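Long-range contacts in putative polysaccharide biosynthesis protein with aminopeptidase-like domain (Clostridium acetobutylicum, PDB 3K9T), which binds one zinc ion per subunit and may take part in the biosynthesis of modified polysaccharides, with no peptidase activity expected despite its aminopeptidase-like domain: residues A[32-37]-A[97-102]; A[92-97]-A[189-194]; A[123-128]-A[324-329]; A[137-142]-A[156-161]. All blocks are in the same frame, centred on the assembly; numbering follows the deposited sequence.

Contacts 1, 2 and 3 join the insert region to aminopeptidase-like parts of the chain, whereas contact 4 lies wholly inside the insert. Contacts 1, 2 and 4 are buried; contact 3 is only partly so, with exposed residues at one end. Contacts 2 and 3 reach the zinc site, each bringing one histidine ligand, contact 2 through a carboxamide, a hydroxyl and waters, contact 3 through backbone bonds, a serine hydroxyl and an edge-to-face ring pair. Contact 1 couples two hydroxyl pairs to a tyrosine ring, while contact 4 is almost purely apolar. The insert loop 92-102 serves contacts 1 and 2, which share Met97. Strand 139-140 of contact 4 ties back to contact 2 through His95 and to contact 3 through Pro127.

Contact 1: A[32-37]-A[97-102]; sequences SITGNG and MSYSVP
Tyr99 reaches across to Ser32, Ile33 and Thr34, and has the largest share of this buried contact. The first torsion is skewed (chi1 -96°), which sets CG off the usual staggered positions. Beyond CB, CD1 comes within 3.2 Å of Ser32 OG, an oxygen lying in the ring plane at the edge. The next rim atom, CE1, still borders that hydroxyl and also meets Ile33 CG1 at 3.5 Å, the isoleucine crossing the tyrosine at about a right angle. CZ approaches Thr34 OG1. At the tip, OH accepts a hydrogen bond from Thr34 OG1 over 2.7 Å, and Thr34 CG2 presses on the same OH at 3.1 Å. Lys69 O is a further hydrogen-bond partner of OH, and Thr34 OG1 is itself bonded to Trp71 N, so a relay of polar groups holds the phenol end inside the protein. Tyr99 occupies the third position of a type II beta turn, Met97 to Ser100, with left-handed backbone angles (phi 77°). The turn is closed by a weak backbone bond and by Ser100 OG, which donates to Met97 O at 2.7 Å. One turn residue earlier, Ser98 sends OG anti to its backbone N (chi1 -164°), where it accepts a 2.7 Å hydrogen bond from Ser32 OG. The turn belongs to the insert, and segment 32-37 to the aminopeptidase-like region, where Gly35 is the N-cap of helix 36-45. Trp71 of strand 70-79 stacks on the Tyr99 ring, and Tyr132 meets that ring edge-to-face.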
loop_
_atom_site.group_PDB
_atom_site.type_symbol
_atom_site.label_atom_id
_atom_site.label_comp_id
_atom_site.label_asym_id
_atom_site.label_seq_id
_atom_site.Cartn_x
_atom_site.Cartn_y
_atom_site.Cartn_z
ATOM N N SER A 32 -0.528 19.964 41.251
ATOM C CA SER A 32 -0.406 18.519 41.364
ATOM C C SER A 32 -1.747 17.995 40.780
ATOM O O SER A 32 -2.495 18.768 40.156
ATOM C CB SER A 32 -0.191 18.093 42.821
ATOM O OG SER A 32 -0.027 16.688 42.941
ATOM N N ILE A 33 -2.065 16.717 40.981
ATOM C CA ILE A 33 -3.339 16.184 40.492
ATOM C C ILE A 33 -4.556 16.719 41.259
ATOM O O ILE A 33 -5.681 16.550 40.826
ATOM C CB ILE A 33 -3.368 14.660 40.435
ATOM C CG1 ILE A 33 -3.031 14.023 41.774
ATOM C CG2 ILE A 33 -2.394 14.164 39.372
ATOM C CD1 ILE A 33 -3.439 12.512 41.776
ATOM N N THR A 34 -4.310 17.308 42.425
ATOM C CA THR A 34 -5.325 17.943 43.239
ATOM C C THR A 34 -4.655 19.152 43.878
ATOM O O THR A 34 -3.460 19.339 43.717
ATOM C CB THR A 34 -5.877 17.008 44.358
ATOM O OG1 THR A 34 -4.842 16.731 45.315
ATOM C CG2 THR A 34 -6.422 15.718 43.771
ATOM N N GLY A 35 -5.425 19.993 44.554
ATOM C CA GLY A 35 -4.837 21.036 45.395
ATOM C C GLY A 35 -5.105 22.484 45.049
ATOM O O GLY A 35 -5.652 22.804 43.981
ATOM N N ASN A 36 -4.700 23.367 45.960
ATOM C CA ASN A 36 -4.922 24.807 45.760
ATOM C C ASN A 36 -4.127 25.404 44.584
ATOM O O ASN A 36 -4.457 26.467 44.072
ATOM C CB ASN A 36 -4.665 25.598 47.057
ATOM C CG ASN A 36 -5.741 25.372 48.114
ATOM O OD1 ASN A 36 -6.895 25.121 47.803
ATOM N ND2 ASN A 36 -5.355 25.463 49.365
ATOM N N GLY A 37 -3.107 24.695 44.132
ATOM C CA GLY A 37 -2.312 25.151 43.005
ATOM C C GLY A 37 -3.137 25.008 41.764
ATOM O O GLY A 37 -3.112 25.877 40.884
HETATM N N MSE A 97 8.917 16.124 45.913
HETATM C CA MSE A 97 8.207 15.055 45.228
HETATM C C MSE A 97 6.699 15.271 45.451
HETATM O O MSE A 97 6.233 15.392 46.586
HETATM C CB MSE A 97 8.679 13.709 45.765
HETATM C CG MSE A 97 7.996 12.478 45.154
HETATM SE SE MSE A 97 8.419 10.891 46.201
HETATM C CE MSE A 97 10.264 10.674 45.587
ATOM N N SER A 98 5.945 15.347 44.355
ATOM C CA SER A 98 4.535 15.689 44.432
ATOM C C SER A 98 3.827 14.618 45.243
ATOM O O SER A 98 4.078 13.439 45.053
ATOM C CB SER A 98 3.919 15.810 43.037
ATOM O OG SER A 98 2.674 16.488 43.068
ATOM N N TYR A 99 2.937 15.063 46.122
ATOM C CA TYR A 99 2.195 14.225 47.058
ATOM C C TYR A 99 3.043 13.795 48.258
ATOM O O TYR A 99 2.659 12.864 48.969
ATOM C CB TYR A 99 1.465 13.038 46.370
ATOM C CG TYR A 99 0.004 13.326 46.044
ATOM C CD1 TYR A 99 -0.348 14.389 45.206
ATOM C CD2 TYR A 99 -1.024 12.555 46.574
ATOM C CE1 TYR A 99 -1.676 14.666 44.892
ATOM C CE2 TYR A 99 -2.388 12.852 46.276
ATOM C CZ TYR A 99 -2.700 13.910 45.440
ATOM O OH TYR A 99 -4.015 14.207 45.108
ATOM N N SER A 100 4.152 14.493 48.522
ATOM C CA SER A 100 4.992 14.158 49.678
ATOM C C SER A 100 4.215 14.273 50.994
ATOM O O SER A 100 3.617 15.311 51.295
ATOM C CB SER A 100 6.264 15.035 49.771
ATOM O OG SER A 100 7.308 14.580 48.911
ATOM N N VAL A 101 4.237 13.196 51.768
ATOM C CA VAL A 101 3.667 13.189 53.125
ATOM C C VAL A 101 4.397 14.249 53.975
ATOM O O VAL A 101 5.534 14.564 53.701
ATOM C CB VAL A 101 3.762 11.771 53.732
ATOM C CG1 VAL A 101 2.890 10.800 52.914
ATOM C CG2 VAL A 101 5.212 11.289 53.752
ATOM N N PRO A 102 3.725 14.862 54.961
ATOM C CA PRO A 102 4.445 15.862 55.753
ATOM C C PRO A 102 5.563 15.239 56.606
ATOM O O PRO A 102 5.395 14.127 57.096
ATOM C CB PRO A 102 3.363 16.447 56.661
ATOM C CG PRO A 102 2.270 15.452 56.655
ATOM C CD PRO A 102 2.313 14.755 55.353
#

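Contact 2: A[92-97]-A[189-194]; sequences NNLHVM and CHPSMC. With ZN (zinc ion), chain B.
Asn93 turns its carboxamide onto the backbone and hydroxyl of Ser192. A chi1 of 59° puts its CG in the crowded position, between the backbone N and the carbonyl carbon. OD1 accepts from Ser192 N at 3.1 Å, with the donor in the carbonyl plane on a lone pair and an N-H...O angle of 155°. The other amide branch is poorly aimed: ND2 lies 2.8 Å from Ser192 OG, but the bond is bent and weak. Pro191 CB packs against Asn93 OD1 at 3.3 Å. Ser192 OG, beside its own backbone N (chi1 -59°), has a further hydrogen-bond partner in Phe27 O and accepts a hydrogen bond from a water that in turn accepts from Asn93 N. A second water donates to both Asn92 OD1 and Ser192 O. That same OD1 takes the N-H of Leu94, forming an Asx turn at the start of the 3-10 segment 93-95. Leu94 then spreads its methyls: CD1 touches Met193 CG at 3.8 Å, and CD2 lies 3.9 Å from Pro191 CG and close to CE of the selenomethionine Met193, whose chain bends at its third torsion. Ser192 centres an inverse gamma turn, with Met193 N bonded to Pro191 O at 2.9 Å. Two residues before it, His190 NE2 binds the zinc ion at 2.0 Å, alongside Asp196 and His325. Arg31 bonds to the carbonyls of His190 and Pro191, so a charged group also meets this loop, whereas a carboxamide, a hydroxyl and two waters link it to the insert, two residues after a zinc ligand.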
loop_
_atom_site.group_PDB
_atom_site.type_symbol
_atom_site.label_atom_id
_atom_site.label_comp_id
_atom_site.label_asym_id
_atom_site.label_seq_id
_atom_site.Cartn_x
_atom_site.Cartn_y
_atom_site.Cartn_z
ATOM N N ASN A 92 12.263 26.541 43.817
ATOM C CA ASN A 92 11.767 25.724 42.716
ATOM C C ASN A 92 10.847 24.646 43.290
ATOM O O ASN A 92 11.265 23.901 44.161
ATOM C CB ASN A 92 12.934 25.100 41.940
ATOM C CG ASN A 92 12.541 24.676 40.529
ATOM O OD1 ASN A 92 11.452 24.132 40.298
ATOM N ND2 ASN A 92 13.422 24.940 39.568
ATOM N N ASN A 93 9.599 24.561 42.829
ATOM C CA ASN A 93 8.684 23.571 43.423
ATOM C C ASN A 93 8.987 22.136 42.940
ATOM O O ASN A 93 8.403 21.157 43.421
ATOM C CB ASN A 93 7.203 23.979 43.312
ATOM C CG ASN A 93 6.744 24.192 41.878
ATOM O OD1 ASN A 93 7.167 23.474 40.952
ATOM N ND2 ASN A 93 5.836 25.163 41.687
ATOM N N LEU A 94 9.926 22.020 42.003
ATOM C CA LEU A 94 10.374 20.705 41.559
ATOM C C LEU A 94 11.259 20.024 42.636
ATOM O O LEU A 94 11.434 18.800 42.604
ATOM C CB LEU A 94 11.073 20.783 40.199
ATOM C CG LEU A 94 10.297 21.247 38.946
ATOM C CD1 LEU A 94 11.174 21.022 37.685
ATOM C CD2 LEU A 94 8.933 20.547 38.772
ATOM N N HIS A 95 11.769 20.817 43.595
ATOM C CA HIS A 95 12.520 20.302 44.751
ATOM C C HIS A 95 11.737 19.325 45.658
ATOM O O HIS A 95 12.367 18.617 46.432
ATOM C CB HIS A 95 13.065 21.426 45.646
ATOM C CG HIS A 95 14.216 22.175 45.061
ATOM N ND1 HIS A 95 15.365 21.553 44.632
ATOM C CD2 HIS A 95 14.409 23.500 44.853
ATOM C CE1 HIS A 95 16.204 22.458 44.153
ATOM N NE2 HIS A 95 15.658 23.651 44.292
ATOM N N VAL A 96 10.403 19.302 45.599
ATOM C CA VAL A 96 9.610 18.379 46.414
ATOM C C VAL A 96 8.876 17.395 45.517
ATOM O O VAL A 96 8.301 17.782 44.501
ATOM C CB VAL A 96 8.557 19.099 47.311
ATOM C CG1 VAL A 96 7.678 18.075 48.042
ATOM C CG2 VAL A 96 9.239 19.967 48.325
HETATM N N MSE A 97 8.917 16.124 45.913
HETATM C CA MSE A 97 8.207 15.055 45.228
HETATM C C MSE A 97 6.699 15.271 45.451
HETATM O O MSE A 97 6.233 15.392 46.586
HETATM C CB MSE A 97 8.679 13.709 45.765
HETATM C CG MSE A 97 7.996 12.478 45.154
HETATM SE SE MSE A 97 8.419 10.891 46.201
HETATM C CE MSE A 97 10.264 10.674 45.587
ATOM N N CYS A 189 -1.929 19.159 35.964
ATOM C CA CYS A 189 -1.293 18.580 37.133
ATOM C C CYS A 189 0.220 18.834 37.261
ATOM O O CYS A 189 0.784 18.647 38.341
ATOM C CB CYS A 189 -1.548 17.082 37.119
ATOM S SG CYS A 189 -0.944 16.280 35.603
ATOM N N HIS A 190 0.889 19.238 36.181
ATOM C CA HIS A 190 2.324 19.514 36.271
ATOM C C HIS A 190 2.611 20.888 36.878
ATOM O O HIS A 190 1.982 21.882 36.489
ATOM C CB HIS A 190 2.972 19.443 34.916
ATOM C CG HIS A 190 3.117 18.057 34.393
ATOM N ND1 HIS A 190 2.129 17.108 34.521
ATOM C CD2 HIS A 190 4.126 17.473 33.704
ATOM C CE1 HIS A 190 2.523 15.998 33.926
ATOM N NE2 HIS A 190 3.730 16.193 33.431
ATOM N N PRO A 191 3.561 20.946 37.814
ATOM C CA PRO A 191 3.924 22.212 38.484
ATOM C C PRO A 191 4.791 23.140 37.613
ATOM O O PRO A 191 4.370 23.411 36.469
ATOM C CB PRO A 191 4.582 21.746 39.795
ATOM C CG PRO A 191 5.074 20.365 39.496
ATOM C CD PRO A 191 4.139 19.779 38.500
ATOM N N SER A 192 5.949 23.613 38.111
ATOM C CA SER A 192 6.774 24.614 37.374
ATOM C C SER A 192 7.641 24.022 36.255
ATOM O O SER A 192 8.870 23.962 36.353
ATOM C CB SER A 192 7.665 25.422 38.335
ATOM O OG SER A 192 6.895 26.099 39.308
HETATM N N MSE A 193 6.969 23.555 35.209
HETATM C CA MSE A 193 7.593 23.117 33.967
HETATM C C MSE A 193 6.728 23.699 32.838
HETATM O O MSE A 193 5.492 23.762 32.956
HETATM C CB MSE A 193 7.681 21.595 33.883
HETATM C CG MSE A 193 8.616 20.955 34.943
HETATM SE SE MSE A 193 8.274 19.089 35.021
HETATM C CE MSE A 193 6.560 19.130 36.000
ATOM N N CYS A 194 7.387 24.124 31.764
ATOM C CA CYS A 194 6.748 24.862 30.706
ATOM C C CYS A 194 6.179 24.035 29.535
ATOM O O CYS A 194 4.989 24.063 29.329
ATOM C CB CYS A 194 7.715 25.939 30.210
ATOM S SG CYS A 194 8.020 27.217 31.472
HETATM ZN ZN ZN B . 4.842 15.029 32.158
HETATM O O HOH W 1 11.117 24.556 37.457
HETATM O O HOH W 2 8.667 26.723 41.267
#

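Contact 3: A[123-128]-A[324-329]; sequences KDRIPY and YHTSAD. With ZN (zinc ion), chain B.
Tyr128 directs the edge of its ring onto one face of His325, CD2 lying toward the imidazole rim with the planes at 84° (edge-to-face). Tyr324 covers the opposite face, its CE2 3.5 Å above the His325 ring plane, so the imidazole is held between two tyrosines while NE2 binds the zinc ion at 2.0 Å. The backbones run roughly antiparallel, bridged once at Pro127 and Thr326. Tyr128 N donates to His325 O at 2.9 Å from above the carbonyl plane, and Ser327 N to Ile126 O at 3.1 Å. Ser327 OG, turned between its backbone N and carbonyl carbon (chi1 55°), accepts from Ile126 N over 2.8 Å in a nearly straight bond. Arg125 extends from CG to NE and lays one guanidinium face over Ala328 CB, 3.7 Å from NE, while its end pairs with Asp322 in a salt bridge. Thr326 OG1 accepts from Ala328 N, an ST turn, and is also hydrogen-bonded to Gly323 O. Segment 123-128 is in the loop connecting strands 116-117 and 139-140, with Pro127 O bonded to Ser140 OG; segment 324-329 is in the loop from strand 311-315 to helix 336-355, and Asp329 takes backbone N-H groups of Asn195 and Asp196 at the start of helix 194-211.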
loop_
_atom_site.group_PDB
_atom_site.type_symbol
_atom_site.label_atom_id
_atom_site.label_comp_id
_atom_site.label_asym_id
_atom_site.label_seq_id
_atom_site.Cartn_x
_atom_site.Cartn_y
_atom_site.Cartn_z
ATOM N N LYS A 123 24.185 17.252 35.469
ATOM C CA LYS A 123 24.502 17.625 36.838
ATOM C C LYS A 123 23.909 18.932 37.334
ATOM O O LYS A 123 24.048 19.288 38.495
ATOM C CB LYS A 123 26.028 17.597 37.030
ATOM C CG LYS A 123 26.647 16.195 36.825
ATOM C CD LYS A 123 27.949 16.040 37.596
ATOM C CE LYS A 123 29.042 16.871 36.977
ATOM N NZ LYS A 123 29.988 17.398 37.987
ATOM N N ASP A 124 23.205 19.603 36.442
ATOM C CA ASP A 124 22.582 20.886 36.690
ATOM C C ASP A 124 21.030 20.837 36.673
ATOM O O ASP A 124 20.387 21.879 36.720
ATOM C CB ASP A 124 23.050 21.826 35.588
ATOM C CG ASP A 124 22.788 21.246 34.129
ATOM O OD1 ASP A 124 22.847 19.990 33.881
ATOM O OD2 ASP A 124 22.552 22.085 33.213
ATOM N N ARG A 125 20.431 19.651 36.595
ATOM C CA ARG A 125 18.976 19.558 36.487
ATOM C C ARG A 125 18.333 19.064 37.745
ATOM O O ARG A 125 18.898 18.249 38.451
ATOM C CB ARG A 125 18.592 18.642 35.318
ATOM C CG ARG A 125 18.990 19.252 33.965
ATOM C CD ARG A 125 18.557 18.426 32.824
ATOM N NE ARG A 125 19.064 18.927 31.540
ATOM C CZ ARG A 125 18.909 18.285 30.382
ATOM N NH1 ARG A 125 18.254 17.135 30.352
ATOM N NH2 ARG A 125 19.403 18.784 29.248
ATOM N N ILE A 126 17.144 19.586 38.040
ATOM C CA ILE A 126 16.356 19.101 39.165
ATOM C C ILE A 126 15.347 18.105 38.583
ATOM O O ILE A 126 14.592 18.422 37.682
ATOM C CB ILE A 126 15.651 20.237 39.921
ATOM C CG1 ILE A 126 16.667 21.301 40.369
ATOM C CG2 ILE A 126 14.876 19.674 41.143
ATOM C CD1 ILE A 126 16.027 22.659 40.805
ATOM N N PRO A 127 15.362 16.871 39.067
ATOM C CA PRO A 127 14.348 15.979 38.542
ATOM C C PRO A 127 12.956 16.221 39.149
ATOM O O PRO A 127 12.851 16.544 40.327
ATOM C CB PRO A 127 14.869 14.588 38.917
ATOM C CG PRO A 127 15.769 14.793 40.074
ATOM C CD PRO A 127 16.281 16.209 40.003
ATOM N N TYR A 128 11.923 16.062 38.322
ATOM C CA TYR A 128 10.517 16.088 38.750
ATOM C C TYR A 128 10.041 14.687 39.107
ATOM O O TYR A 128 10.070 13.788 38.288
ATOM C CB TYR A 128 9.634 16.690 37.643
ATOM C CG TYR A 128 8.132 16.536 37.814
ATOM C CD1 TYR A 128 7.463 17.027 38.939
ATOM C CD2 TYR A 128 7.388 15.938 36.822
ATOM C CE1 TYR A 128 6.080 16.871 39.079
ATOM C CE2 TYR A 128 6.006 15.777 36.940
ATOM C CZ TYR A 128 5.362 16.231 38.068
ATOM O OH TYR A 128 3.999 16.077 38.094
ATOM N N TYR A 324 12.854 17.035 29.590
ATOM C CA TYR A 324 11.486 16.877 30.062
ATOM C C TYR A 324 11.525 16.244 31.465
ATOM O O TYR A 324 12.481 15.559 31.828
ATOM C CB TYR A 324 10.632 16.105 29.051
ATOM C CG TYR A 324 10.253 14.729 29.431
ATOM C CD1 TYR A 324 11.196 13.732 29.477
ATOM C CD2 TYR A 324 8.907 14.407 29.701
ATOM C CE1 TYR A 324 10.849 12.451 29.839
ATOM C CE2 TYR A 324 8.541 13.122 30.050
ATOM C CZ TYR A 324 9.537 12.150 30.113
ATOM O OH TYR A 324 9.252 10.846 30.446
ATOM N N HIS A 325 10.522 16.567 32.261
ATOM C CA HIS A 325 10.445 16.180 33.669
ATOM C C HIS A 325 11.652 16.648 34.478
ATOM O O HIS A 325 12.048 16.033 35.435
ATOM C CB HIS A 325 10.148 14.673 33.793
ATOM C CG HIS A 325 8.721 14.335 33.495
ATOM N ND1 HIS A 325 8.169 13.110 33.770
ATOM C CD2 HIS A 325 7.719 15.087 32.973
ATOM C CE1 HIS A 325 6.900 13.111 33.410
ATOM N NE2 HIS A 325 6.604 14.299 32.923
ATOM N N THR A 326 12.232 17.765 34.076
ATOM C CA THR A 326 13.290 18.392 34.837
ATOM C C THR A 326 13.153 19.917 34.764
ATOM O O THR A 326 12.369 20.455 33.967
ATOM C CB THR A 326 14.690 18.028 34.305
ATOM O OG1 THR A 326 15.011 18.890 33.207
ATOM C CG2 THR A 326 14.796 16.529 33.889
ATOM N N SER A 327 13.940 20.602 35.600
ATOM C CA SER A 327 13.964 22.047 35.680
ATOM C C SER A 327 14.475 22.717 34.400
ATOM O O SER A 327 14.420 23.923 34.268
ATOM C CB SER A 327 14.831 22.464 36.866
ATOM O OG SER A 327 16.145 21.905 36.785
ATOM N N ALA A 328 14.996 21.931 33.465
ATOM C CA ALA A 328 15.450 22.424 32.166
ATOM C C ALA A 328 14.232 22.873 31.326
ATOM O O ALA A 328 14.339 23.756 30.482
ATOM C CB ALA A 328 16.250 21.326 31.456
ATOM N N ASP A 329 13.080 22.248 31.556
ATOM C CA ASP A 329 11.834 22.643 30.917
ATOM C C ASP A 329 11.290 23.914 31.605
ATOM O O ASP A 329 10.240 23.900 32.279
ATOM C CB ASP A 329 10.808 21.510 31.013
ATOM C CG ASP A 329 9.540 21.788 30.201
ATOM O OD1 ASP A 329 9.524 22.806 29.479
ATOM O OD2 ASP A 329 8.570 20.994 30.280
HETATM ZN ZN ZN B . 4.842 15.029 32.158
HETATM O O HOH W 3 17.847 23.529 35.364
#

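Contact 4: A[137-142]-A[156-161]; sequences WGFSLT and VVIDSS
Strand 153-163 of the insert's four-stranded antiparallel sheet offers Val156 and Ile158 to two aromatics: Trp137, just before the short strand 139-140, and Phe139, its first residue. Both aliphatic residues point toward the aromatics, whereas Val157 between them points away and packs on Tyr77 of strand 70-79. Phe139 and Ile158 meet tip to tip: CZ of the phenyl ring stands 3.4 Å from Ile158 CG1. CZ also comes within 3.6 Å of Val157 O, which lies near the ring plane at its edge, so the phenyl rim touches strand backbone as well as side chain. Val156 CG1, anti to its backbone N (chi1 -179°), is shared by both rings, 3.7 Å from Phe139 CE2 and 3.8 Å from Trp137 CZ3. Phe139 and Val156 run past each other in opposite directions, while Trp137 crosses Val156 at about a right angle. The backbones stay well apart, the nearest CA atoms, of Trp137 and Ile158, being 8.4 Å from each other: here two sheets pack by their side chains, the second being the small parallel pair of strands 116-117 and 139-140. Ile158 also reaches the indole. Its CG1 is anti to the carbonyl carbon (chi1 -62°) and its chain then extends (chi2 170°), bringing CD1 to 3.5 Å from Trp137 CE3. Tyr115 stacks on the Trp137 ring, and Val103 and Met107 of the adjoining strand 103-108 touch both Trp137 and Val156.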
loop_
_atom_site.group_PDB
_atom_site.type_symbol
_atom_site.label_atom_id
_atom_site.label_comp_id
_atom_site.label_asym_id
_atom_site.label_seq_id
_atom_site.Cartn_x
_atom_site.Cartn_y
_atom_site.Cartn_z
ATOM N N TRP A 137 7.836 10.420 50.469
ATOM C CA TRP A 137 8.325 11.793 50.442
ATOM C C TRP A 137 9.728 11.905 49.835
ATOM O O TRP A 137 10.566 11.030 49.994
ATOM C CB TRP A 137 8.267 12.468 51.831
ATOM C CG TRP A 137 9.213 11.949 52.866
ATOM C CD1 TRP A 137 8.981 10.931 53.724
ATOM C CD2 TRP A 137 10.530 12.438 53.167
ATOM N NE1 TRP A 137 10.072 10.733 54.528
ATOM C CE2 TRP A 137 11.035 11.652 54.215
ATOM C CE3 TRP A 137 11.332 13.454 52.648
ATOM C CZ2 TRP A 137 12.309 11.847 54.764
ATOM C CZ3 TRP A 137 12.612 13.657 53.206
ATOM C CH2 TRP A 137 13.080 12.853 54.250
ATOM N N GLY A 138 9.992 12.993 49.132
ATOM C CA GLY A 138 11.301 13.163 48.535
ATOM C C GLY A 138 11.684 14.592 48.234
ATOM O O GLY A 138 10.832 15.474 48.150
ATOM N N PHE A 139 12.984 14.817 48.109
ATOM C CA PHE A 139 13.506 16.081 47.656
ATOM C C PHE A 139 14.337 15.828 46.399
ATOM O O PHE A 139 15.114 14.840 46.334
ATOM C CB PHE A 139 14.404 16.740 48.701
ATOM C CG PHE A 139 13.670 17.393 49.826
ATOM C CD1 PHE A 139 13.259 18.720 49.730
ATOM C CD2 PHE A 139 13.355 16.678 50.973
ATOM C CE1 PHE A 139 12.570 19.333 50.767
ATOM C CE2 PHE A 139 12.668 17.282 52.021
ATOM C CZ PHE A 139 12.275 18.610 51.919
ATOM N N SER A 140 14.190 16.725 45.415
ATOM C CA SER A 140 15.029 16.715 44.237
ATOM C C SER A 140 16.044 17.857 44.300
ATOM O O SER A 140 15.753 18.918 44.831
ATOM C CB SER A 140 14.157 16.877 43.014
ATOM O OG SER A 140 13.507 15.674 42.706
ATOM N N LEU A 141 17.240 17.639 43.760
ATOM C CA LEU A 141 18.266 18.704 43.670
ATOM C C LEU A 141 19.261 18.412 42.554
ATOM O O LEU A 141 19.286 17.293 42.006
ATOM C CB LEU A 141 19.031 18.879 44.979
ATOM C CG LEU A 141 19.931 17.747 45.457
ATOM C CD1 LEU A 141 20.821 18.286 46.550
ATOM C CD2 LEU A 141 19.111 16.525 45.916
ATOM N N THR A 142 20.079 19.407 42.197
ATOM C CA THR A 142 21.044 19.147 41.148
ATOM C C THR A 142 22.126 18.274 41.735
ATOM O O THR A 142 22.404 18.330 42.950
ATOM C CB THR A 142 21.667 20.415 40.491
ATOM O OG1 THR A 142 22.580 21.084 41.401
ATOM C CG2 THR A 142 20.544 21.346 39.928
ATOM N N VAL A 156 14.891 18.738 58.266
ATOM C CA VAL A 156 14.148 18.352 57.087
ATOM C C VAL A 156 12.680 18.640 57.327
ATOM O O VAL A 156 12.050 18.022 58.185
ATOM C CB VAL A 156 14.330 16.864 56.796
ATOM C CG1 VAL A 156 13.554 16.458 55.523
ATOM C CG2 VAL A 156 15.826 16.542 56.681
ATOM N N VAL A 157 12.150 19.582 56.553
ATOM C CA VAL A 157 10.780 20.022 56.683
ATOM C C VAL A 157 10.042 19.946 55.344
ATOM O O VAL A 157 10.486 20.523 54.351
ATOM C CB VAL A 157 10.721 21.504 57.163
ATOM C CG1 VAL A 157 9.291 21.999 57.168
ATOM C CG2 VAL A 157 11.344 21.657 58.527
ATOM N N ILE A 158 8.951 19.188 55.324
ATOM C CA ILE A 158 7.964 19.254 54.254
ATOM C C ILE A 158 6.632 19.554 54.953
ATOM O O ILE A 158 6.039 18.667 55.574
ATOM C CB ILE A 158 7.814 17.946 53.434
ATOM C CG1 ILE A 158 9.117 17.571 52.725
ATOM C CG2 ILE A 158 6.701 18.106 52.412
ATOM C CD1 ILE A 158 9.097 16.144 52.088
ATOM N N ASP A 159 6.181 20.803 54.848
ATOM C CA ASP A 159 4.936 21.259 55.452
ATOM C C ASP A 159 3.809 21.072 54.452
ATOM O O ASP A 159 3.431 22.008 53.737
ATOM C CB ASP A 159 5.046 22.738 55.865
ATOM C CG ASP A 159 3.843 23.220 56.655
ATOM O OD1 ASP A 159 3.016 22.366 57.049
ATOM O OD2 ASP A 159 3.729 24.453 56.868
ATOM N N SER A 160 3.268 19.855 54.426
ATOM C CA SER A 160 2.228 19.475 53.474
ATOM C C SER A 160 1.035 18.873 54.186
ATOM O O SER A 160 1.084 18.655 55.392
ATOM C CB SER A 160 2.799 18.443 52.478
ATOM O OG SER A 160 3.321 17.307 53.143
ATOM N N SER A 161 -0.043 18.623 53.441
ATOM C CA SER A 161 -1.191 17.884 53.974
ATOM C C SER A 161 -1.720 16.949 52.929
ATOM O O SER A 161 -1.680 17.267 51.748
ATOM C CB SER A 161 -2.329 18.811 54.427
ATOM O OG SER A 161 -2.818 19.577 53.348
#